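Long-range contact in Mll7089 protein (Mesorhizobium loti, PDB 2OZ8), which is of unknown function but, as a mandelate racemase/muconate lactonizing enzyme relative, may bind magnesium and act as a hydro-lyase: residues N322-R334 against R343-R355. Sequence-based numbering, arbitrary orientation.
Sequences NFDHLVEQPIEIR and RPGHGLVLSEKAR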
ATOM      1  N   ASN A 322      11.606  47.370  -1.063  1.00 38.34           N
ATOM      2  CA  ASN A 322      11.770  48.696  -1.691  1.00 38.41           C
ATOM      3  C   ASN A 322      11.907  48.517  -3.198  1.00 38.18           C
ATOM      4  O   ASN A 322      13.004  48.607  -3.723  1.00 38.98           O
ATOM      5  CB  ASN A 322      12.959  49.474  -1.131  1.00 37.09           C
ATOM      6  CG  ASN A 322      14.299  48.779  -1.398  1.00 40.16           C
ATOM      7  OD1 ASN A 322      14.360  47.544  -1.435  1.00 41.24           O
ATOM      8  ND2 ASN A 322      15.386  49.568  -1.580  1.00 38.45           N
ATOM      9  N   PHE A 323      10.781  48.288  -3.872  1.00 38.15           N
ATOM     10  CA  PHE A 323      10.729  47.915  -5.305  1.00 38.26           C
ATOM     11  C   PHE A 323       9.900  48.901  -6.135  1.00 38.85           C
ATOM     12  O   PHE A 323       9.986  48.909  -7.327  1.00 39.31           O
ATOM     13  CB  PHE A 323      10.095  46.501  -5.500  1.00 36.64           C
ATOM     14  CG  PHE A 323      10.943  45.341  -5.012  1.00 34.44           C
ATOM     15  CD1 PHE A 323      12.264  45.516  -4.620  1.00 35.80           C
ATOM     16  CD2 PHE A 323      10.415  44.055  -4.974  1.00 33.14           C
ATOM     17  CE1 PHE A 323      13.058  44.403  -4.167  1.00 34.71           C
ATOM     18  CE2 PHE A 323      11.172  42.964  -4.542  1.00 34.70           C
ATOM     19  CZ  PHE A 323      12.507  43.136  -4.154  1.00 34.22           C
ATOM     20  N   ASP A 324       9.079  49.714  -5.507  1.00 40.15           N
ATOM     21  CA  ASP A 324       8.035  50.424  -6.228  1.00 42.02           C
ATOM     22  C   ASP A 324       8.588  51.452  -7.225  1.00 43.47           C
ATOM     23  O   ASP A 324       7.946  51.762  -8.238  1.00 44.66           O
ATOM     24  CB  ASP A 324       7.071  51.101  -5.233  1.00 41.84           C
ATOM     25  CG  ASP A 324       6.198  50.101  -4.456  1.00 44.60           C
ATOM     26  OD1 ASP A 324       6.419  48.851  -4.493  1.00 47.11           O
ATOM     27  OD2 ASP A 324       5.259  50.574  -3.798  1.00 47.52           O
ATOM     28  N   HIS A 325       9.770  51.988  -6.935  1.00 43.82           N
ATOM     29  CA  HIS A 325      10.364  53.003  -7.763  1.00 44.54           C
ATOM     30  C   HIS A 325      10.623  52.507  -9.205  1.00 45.20           C
ATOM     31  O   HIS A 325      10.802  53.322 -10.157  1.00 46.82           O
ATOM     32  CB  HIS A 325      11.656  53.506  -7.121  1.00 43.76           C
ATOM     33  CG  HIS A 325      12.718  52.468  -7.046  1.00 45.03           C
ATOM     34  ND1 HIS A 325      12.659  51.401  -6.171  1.00 41.77           N
ATOM     35  CD2 HIS A 325      13.870  52.323  -7.748  1.00 45.64           C
ATOM     36  CE1 HIS A 325      13.726  50.646  -6.338  1.00 41.44           C
ATOM     37  NE2 HIS A 325      14.478  51.183  -7.288  1.00 43.64           N
ATOM     38  N   LEU A 326      10.622  51.193  -9.381  1.00 43.98           N
ATOM     39  CA  LEU A 326      10.923  50.642 -10.665  1.00 43.03           C
ATOM     40  C   LEU A 326       9.754  50.723 -11.647  1.00 43.25           C
ATOM     41  O   LEU A 326       9.971  50.587 -12.853  1.00 43.21           O
ATOM     42  CB  LEU A 326      11.429  49.213 -10.547  1.00 42.86           C
ATOM     43  CG  LEU A 326      12.724  48.840  -9.827  1.00 42.59           C
ATOM     44  CD1 LEU A 326      12.763  47.327  -9.604  1.00 41.65           C
ATOM     45  CD2 LEU A 326      13.998  49.298 -10.522  1.00 40.89           C
ATOM     46  N   VAL A 327       8.531  50.944 -11.162  1.00 42.87           N
ATOM     47  CA  VAL A 327       7.356  50.924 -12.041  1.00 42.93           C
ATOM     48  C   VAL A 327       6.515  52.203 -11.901  1.00 45.25           C
ATOM     49  O   VAL A 327       6.613  52.910 -10.880  1.00 45.48           O
ATOM     50  CB  VAL A 327       6.426  49.709 -11.740  1.00 42.81           C
ATOM     51  CG1 VAL A 327       6.962  48.381 -12.360  1.00 39.96           C
ATOM     52  CG2 VAL A 327       6.153  49.615 -10.230  1.00 41.14           C
ATOM     53  N   GLU A 328       5.662  52.479 -12.895  1.00 46.45           N
ATOM     54  CA  GLU A 328       4.844  53.704 -12.892  1.00 48.09           C
ATOM     55  C   GLU A 328       3.820  53.665 -11.801  1.00 48.08           C
ATOM     56  O   GLU A 328       3.788  54.574 -10.992  1.00 48.84           O
ATOM     57  CB  GLU A 328       4.191  53.971 -14.253  1.00 47.41           C
ATOM     58  CG  GLU A 328       5.233  54.262 -15.326  1.00 49.49           C
ATOM     59  CD  GLU A 328       4.685  54.421 -16.730  1.00 52.33           C
ATOM     60  OE1 GLU A 328       3.474  54.120 -16.998  1.00 55.76           O
ATOM     61  OE2 GLU A 328       5.511  54.856 -17.581  1.00 58.51           O
ATOM     62  N   GLN A 329       2.982  52.628 -11.776  1.00 48.38           N
ATOM     63  CA  GLN A 329       2.051  52.402 -10.658  1.00 48.90           C
ATOM     64  C   GLN A 329       2.023  50.963 -10.161  1.00 48.32           C
ATOM     65  O   GLN A 329       1.570  50.044 -10.866  1.00 49.35           O
ATOM     66  CB  GLN A 329       0.615  52.886 -10.951  1.00 48.70           C
ATOM     67  CG  GLN A 329       0.216  52.685 -12.342  1.00 50.93           C
ATOM     68  CD  GLN A 329      -0.938  53.541 -12.790  1.00 52.98           C
ATOM     69  OE1 GLN A 329      -1.858  53.838 -12.026  1.00 55.77           O
ATOM     70  NE2 GLN A 329      -0.907  53.924 -14.056  1.00 52.08           N
ATOM     71  N   PRO A 330       2.438  50.782  -8.915  1.00 47.12           N
ATOM     72  CA  PRO A 330       2.508  49.487  -8.250  1.00 46.33           C
ATOM     73  C   PRO A 330       1.092  49.003  -7.981  1.00 45.20           C
ATOM     74  O   PRO A 330       0.156  49.797  -8.111  1.00 45.03           O
ATOM     75  CB  PRO A 330       3.218  49.809  -6.919  1.00 46.85           C
ATOM     76  CG  PRO A 330       2.950  51.255  -6.685  1.00 47.36           C
ATOM     77  CD  PRO A 330       2.831  51.901  -8.045  1.00 46.58           C
ATOM     78  N   ILE A 331       0.951  47.726  -7.618  1.00 43.76           N
ATOM     79  CA  ILE A 331      -0.323  47.137  -7.243  1.00 43.01           C
ATOM     80  C   ILE A 331      -0.894  47.750  -5.966  1.00 43.18           C
ATOM     81  O   ILE A 331      -0.245  47.747  -4.938  1.00 42.30           O
ATOM     82  CB  ILE A 331      -0.196  45.561  -7.045  1.00 43.32           C
ATOM     83  CG1 ILE A 331       0.211  44.847  -8.355  1.00 43.56           C
ATOM     84  CG2 ILE A 331      -1.499  44.951  -6.461  1.00 39.64           C
ATOM     85  CD1 ILE A 331      -0.576  45.314  -9.665  1.00 41.38           C
ATOM     86  N   GLU A 332      -2.124  48.238  -6.029  1.00 43.53           N
ATOM     87  CA  GLU A 332      -2.812  48.730  -4.850  1.00 45.26           C
ATOM     88  C   GLU A 332      -3.033  47.652  -3.744  1.00 44.68           C
ATOM     89  O   GLU A 332      -3.591  46.586  -3.997  1.00 43.34           O
ATOM     90  CB  GLU A 332      -4.175  49.330  -5.240  1.00 45.41           C
ATOM     91  CG  GLU A 332      -4.821  50.137  -4.103  1.00 46.22           C
ATOM     92  CD  GLU A 332      -6.190  50.699  -4.446  1.00 49.18           C
ATOM     93  OE1 GLU A 332      -6.709  50.433  -5.561  1.00 52.86           O
ATOM     94  OE2 GLU A 332      -6.784  51.404  -3.566  1.00 58.72           O
ATOM     95  N   ILE A 333      -2.607  47.963  -2.525  1.00 44.44           N
ATOM     96  CA  ILE A 333      -3.030  47.207  -1.371  1.00 44.55           C
ATOM     97  C   ILE A 333      -3.631  48.184  -0.366  1.00 46.11           C
ATOM     98  O   ILE A 333      -2.934  49.067   0.141  1.00 45.61           O
ATOM     99  CB  ILE A 333      -1.870  46.427  -0.716  1.00 44.11           C
ATOM    100  CG1 ILE A 333      -1.296  45.380  -1.687  1.00 42.44           C
ATOM    101  CG2 ILE A 333      -2.369  45.821   0.587  1.00 41.51           C
ATOM    102  CD1 ILE A 333      -0.087  44.538  -1.139  1.00 43.24           C
ATOM    103  N   ARG A 334      -4.917  48.018  -0.082  1.00 48.12           N
ATOM    104  CA  ARG A 334      -5.661  48.949   0.781  1.00 50.99           C
ATOM    105  C   ARG A 334      -6.441  48.204   1.829  1.00 49.97           C
ATOM    106  O   ARG A 334      -7.256  47.342   1.491  1.00 50.62           O
ATOM    107  CB  ARG A 334      -6.637  49.797  -0.047  1.00 51.01           C
ATOM    108  CG  ARG A 334      -7.619  50.617   0.814  1.00 53.91           C
ATOM    109  CD  ARG A 334      -8.295  51.785   0.020  1.00 55.97           C
ATOM    110  NE  ARG A 334      -8.716  51.336  -1.317  1.00 66.65           N
ATOM    111  CZ  ARG A 334      -9.934  50.865  -1.599  1.00 68.72           C
ATOM    112  NH1 ARG A 334     -10.854  50.797  -0.642  1.00 67.73           N
ATOM    113  NH2 ARG A 334     -10.225  50.461  -2.837  1.00 69.54           N
ATOM    114  N   ARG A 343      -6.305  47.969 -15.509  1.00 47.42           N
ATOM    115  CA  ARG A 343      -5.468  48.352 -16.634  1.00 45.82           C
ATOM    116  C   ARG A 343      -5.187  47.107 -17.490  1.00 45.04           C
ATOM    117  O   ARG A 343      -5.422  46.000 -17.030  1.00 45.57           O
ATOM    118  CB  ARG A 343      -4.153  48.928 -16.103  1.00 45.54           C
ATOM    119  CG  ARG A 343      -4.268  50.274 -15.330  1.00 45.28           C
ATOM    120  CD  ARG A 343      -2.922  50.620 -14.656  1.00 45.06           C
ATOM    121  NE  ARG A 343      -3.143  50.517 -13.229  1.00 45.21           N
ATOM    122  CZ  ARG A 343      -2.316  50.010 -12.338  1.00 47.36           C
ATOM    123  NH1 ARG A 343      -1.125  49.525 -12.664  1.00 46.09           N
ATOM    124  NH2 ARG A 343      -2.706  50.004 -11.080  1.00 49.73           N
ATOM    125  N   PRO A 344      -4.726  47.274 -18.752  1.00 44.19           N
ATOM    126  CA  PRO A 344      -4.365  46.074 -19.511  1.00 41.98           C
ATOM    127  C   PRO A 344      -3.083  45.431 -19.049  1.00 39.89           C
ATOM    128  O   PRO A 344      -2.237  46.094 -18.443  1.00 38.64           O
ATOM    129  CB  PRO A 344      -4.201  46.594 -20.949  1.00 42.57           C
ATOM    130  CG  PRO A 344      -3.874  48.046 -20.806  1.00 43.56           C
ATOM    131  CD  PRO A 344      -4.629  48.503 -19.586  1.00 44.44           C
ATOM    132  N   GLY A 345      -2.935  44.141 -19.355  1.00 37.51           N
ATOM    133  CA  GLY A 345      -1.822  43.390 -18.825  1.00 35.09           C
ATOM    134  C   GLY A 345      -1.956  43.175 -17.329  1.00 34.29           C
ATOM    135  O   GLY A 345      -3.083  43.151 -16.754  1.00 32.82           O
ATOM    136  N   HIS A 346      -0.810  42.973 -16.698  1.00 34.03           N
ATOM    137  CA  HIS A 346      -0.771  42.847 -15.255  1.00 34.74           C
ATOM    138  C   HIS A 346      -0.754  44.226 -14.567  1.00 35.34           C
ATOM    139  O   HIS A 346      -0.778  44.311 -13.352  1.00 35.13           O
ATOM    140  CB  HIS A 346       0.357  41.919 -14.759  1.00 34.35           C
ATOM    141  CG  HIS A 346       1.717  42.202 -15.319  1.00 35.49           C
ATOM    142  ND1 HIS A 346       2.254  43.473 -15.412  1.00 36.58           N
ATOM    143  CD2 HIS A 346       2.671  41.356 -15.781  1.00 36.26           C
ATOM    144  CE1 HIS A 346       3.481  43.392 -15.905  1.00 38.11           C
ATOM    145  NE2 HIS A 346       3.751  42.119 -16.153  1.00 38.23           N
ATOM    146  N   GLY A 347      -0.712  45.292 -15.374  1.00 36.46           N
ATOM    147  CA  GLY A 347      -0.768  46.680 -14.904  1.00 36.43           C
ATOM    148  C   GLY A 347       0.584  47.216 -14.485  1.00 37.76           C
ATOM    149  O   GLY A 347       0.659  48.318 -13.979  1.00 38.52           O
ATOM    150  N   LEU A 348       1.665  46.439 -14.626  1.00 38.10           N
ATOM    151  CA  LEU A 348       2.971  46.950 -14.218  1.00 37.12           C
ATOM    152  C   LEU A 348       3.697  47.413 -15.461  1.00 37.29           C
ATOM    153  O   LEU A 348       3.843  46.673 -16.443  1.00 35.82           O
ATOM    154  CB  LEU A 348       3.791  45.955 -13.375  1.00 36.33           C
ATOM    155  CG  LEU A 348       3.144  45.454 -12.060  1.00 38.68           C
ATOM    156  CD1 LEU A 348       3.865  44.207 -11.543  1.00 35.48           C
ATOM    157  CD2 LEU A 348       2.978  46.562 -10.918  1.00 36.19           C
ATOM    158  N   VAL A 349       4.118  48.676 -15.426  1.00 37.81           N
ATOM    159  CA  VAL A 349       4.906  49.260 -16.525  1.00 37.06           C
ATOM    160  C   VAL A 349       6.139  49.894 -15.956  1.00 36.93           C
ATOM    161  O   VAL A 349       6.054  50.666 -15.035  1.00 37.30           O
ATOM    162  CB  VAL A 349       4.106  50.340 -17.353  1.00 37.22           C
ATOM    163  CG1 VAL A 349       5.009  50.916 -18.455  1.00 35.82           C
ATOM    164  CG2 VAL A 349       2.827  49.765 -17.943  1.00 32.78           C
ATOM    165  N   LEU A 350       7.278  49.570 -16.528  1.00 38.51           N
ATOM    166  CA  LEU A 350       8.565  50.014 -16.037  1.00 40.77           C
ATOM    167  C   LEU A 350       8.672  51.545 -16.055  1.00 42.92           C
ATOM    168  O   LEU A 350       8.173  52.197 -16.981  1.00 44.58           O
ATOM    169  CB  LEU A 350       9.622  49.413 -16.920  1.00 40.66           C
ATOM    170  CG  LEU A 350      10.974  49.091 -16.333  1.00 41.45           C
ATOM    171  CD1 LEU A 350      10.832  48.145 -15.176  1.00 37.52           C
ATOM    172  CD2 LEU A 350      11.768  48.469 -17.473  1.00 43.91           C
ATOM    173  N   SER A 351       9.268  52.131 -15.030  1.00 44.43           N
ATOM    174  CA  SER A 351       9.354  53.581 -14.960  1.00 46.08           C
ATOM    175  C   SER A 351      10.542  54.039 -15.808  1.00 47.55           C
ATOM    176  O   SER A 351      11.657  53.553 -15.659  1.00 47.38           O
ATOM    177  CB  SER A 351       9.479  54.008 -13.512  1.00 46.00           C
ATOM    178  OG  SER A 351      10.129  55.251 -13.347  1.00 47.87           O
ATOM    179  N   GLU A 352      10.295  54.944 -16.738  1.00 50.13           N
ATOM    180  CA  GLU A 352      11.388  55.448 -17.582  1.00 52.52           C
ATOM    181  C   GLU A 352      12.422  56.221 -16.757  1.00 53.14           C
ATOM    182  O   GLU A 352      13.634  56.060 -16.970  1.00 51.65           O
ATOM    183  CB  GLU A 352      10.866  56.221 -18.810  1.00 52.40           C
ATOM    184  CG  GLU A 352       9.999  55.328 -19.759  1.00 54.01           C
ATOM    185  CD  GLU A 352      10.762  54.155 -20.419  1.00 55.62           C
ATOM    186  OE1 GLU A 352      11.988  54.276 -20.613  1.00 55.11           O
ATOM    187  OE2 GLU A 352      10.130  53.121 -20.780  1.00 54.95           O
ATOM    188  N   LYS A 353      11.947  56.993 -15.779  1.00 55.08           N
ATOM    189  CA  LYS A 353      12.869  57.641 -14.859  1.00 58.56           C
ATOM    190  C   LYS A 353      13.735  56.589 -14.189  1.00 58.53           C
ATOM    191  O   LYS A 353      14.960  56.752 -14.090  1.00 59.90           O
ATOM    192  CB  LYS A 353      12.137  58.465 -13.805  1.00 59.62           C
ATOM    193  CG  LYS A 353      11.470  59.737 -14.352  1.00 62.64           C
ATOM    194  CD  LYS A 353      10.517  60.406 -13.307  1.00 62.72           C
ATOM    195  CE  LYS A 353       9.565  61.432 -14.001  1.00 65.66           C
ATOM    196  NZ  LYS A 353       8.302  61.664 -13.219  1.00 68.16           N
ATOM    197  N   ALA A 354      13.113  55.492 -13.758  1.00 58.29           N
ATOM    198  CA  ALA A 354      13.839  54.409 -13.083  1.00 57.82           C
ATOM    199  C   ALA A 354      14.870  53.725 -13.954  1.00 57.12           C
ATOM    200  O   ALA A 354      15.981  53.523 -13.508  1.00 56.50           O
ATOM    201  CB  ALA A 354      12.867  53.374 -12.480  1.00 58.83           C
ATOM    202  N   ARG A 355      14.505  53.374 -15.185  1.00 56.77           N
ATOM    203  CA  ARG A 355      15.454  52.834 -16.142  1.00 57.84           C
ATOM    204  C   ARG A 355      16.695  53.738 -16.405  1.00 58.15           C
ATOM    205  O   ARG A 355      17.743  53.245 -16.849  1.00 58.57           O
ATOM    206  CB  ARG A 355      14.729  52.515 -17.446  1.00 57.84           C
ATOM    207  CG  ARG A 355      15.605  51.804 -18.502  1.00 60.70           C
ATOM    208  CD  ARG A 355      14.960  51.750 -19.889  1.00 60.10           C
ATOM    209  NE  ARG A 355      13.761  50.910 -19.889  1.00 65.52           N
ATOM    210  CZ  ARG A 355      12.700  51.139 -20.655  1.00 68.09           C
ATOM    211  NH1 ARG A 355      12.703  52.179 -21.485  1.00 71.21           N
ATOM    212  NH2 ARG A 355      11.638  50.348 -20.593  1.00 68.15           N
TER
HETATM  213  O   HOH W   1       9.363  55.730 -10.188  1.00 51.69           O
HETATM  214  O   HOH W   2       3.038  50.440 -13.628  1.00 42.65           O
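The guanidinium of Arg343 stacks on the side-chain amide of Gln329, the two planes only 10° apart. Gln329 CG covers one face near the rim, 3.4 Å from Arg343 NH1. At the edge, Gly347 O lies in the guanidinium plane and Pro330 O near it. Arg343 is bent at chi3 (-112°), which turns its flat end over the glutamine. Arg343 NH1 also gives a weak hydrogen bond to Gln329 O. With an alanine here, the Gln329 amide would probably lose the flat group it stacks on, and Gln329 O its weak bond from NH1.

Further along, the backbones form a single beta bridge between Val327 and Leu350. Glu328 N donates to Val349 O at 2.8 Å. Ser351 N donates to Leu326 O, also at 2.8 Å. One water accepts from both Gln329 N and Val349 N. Beyond Pro330, Ile331 CD1 meets Leu348 CD2 at 4.0 Å, the two side chains crossing at about a right angle.

Ser351 is the N-cap of helix 352-357; its OG accepts from Ala354 N at 3.0 Å. Ala354 CB packs on Leu326 CA. The two segments follow the last parallel strand of the enolase-superfamily barrel, 313-318, and pack against the N-terminal part of the chain, the capping domain: Leu326 rests on strand 5-17, Leu350 on strand 27-40 and His346 on helix 103-118.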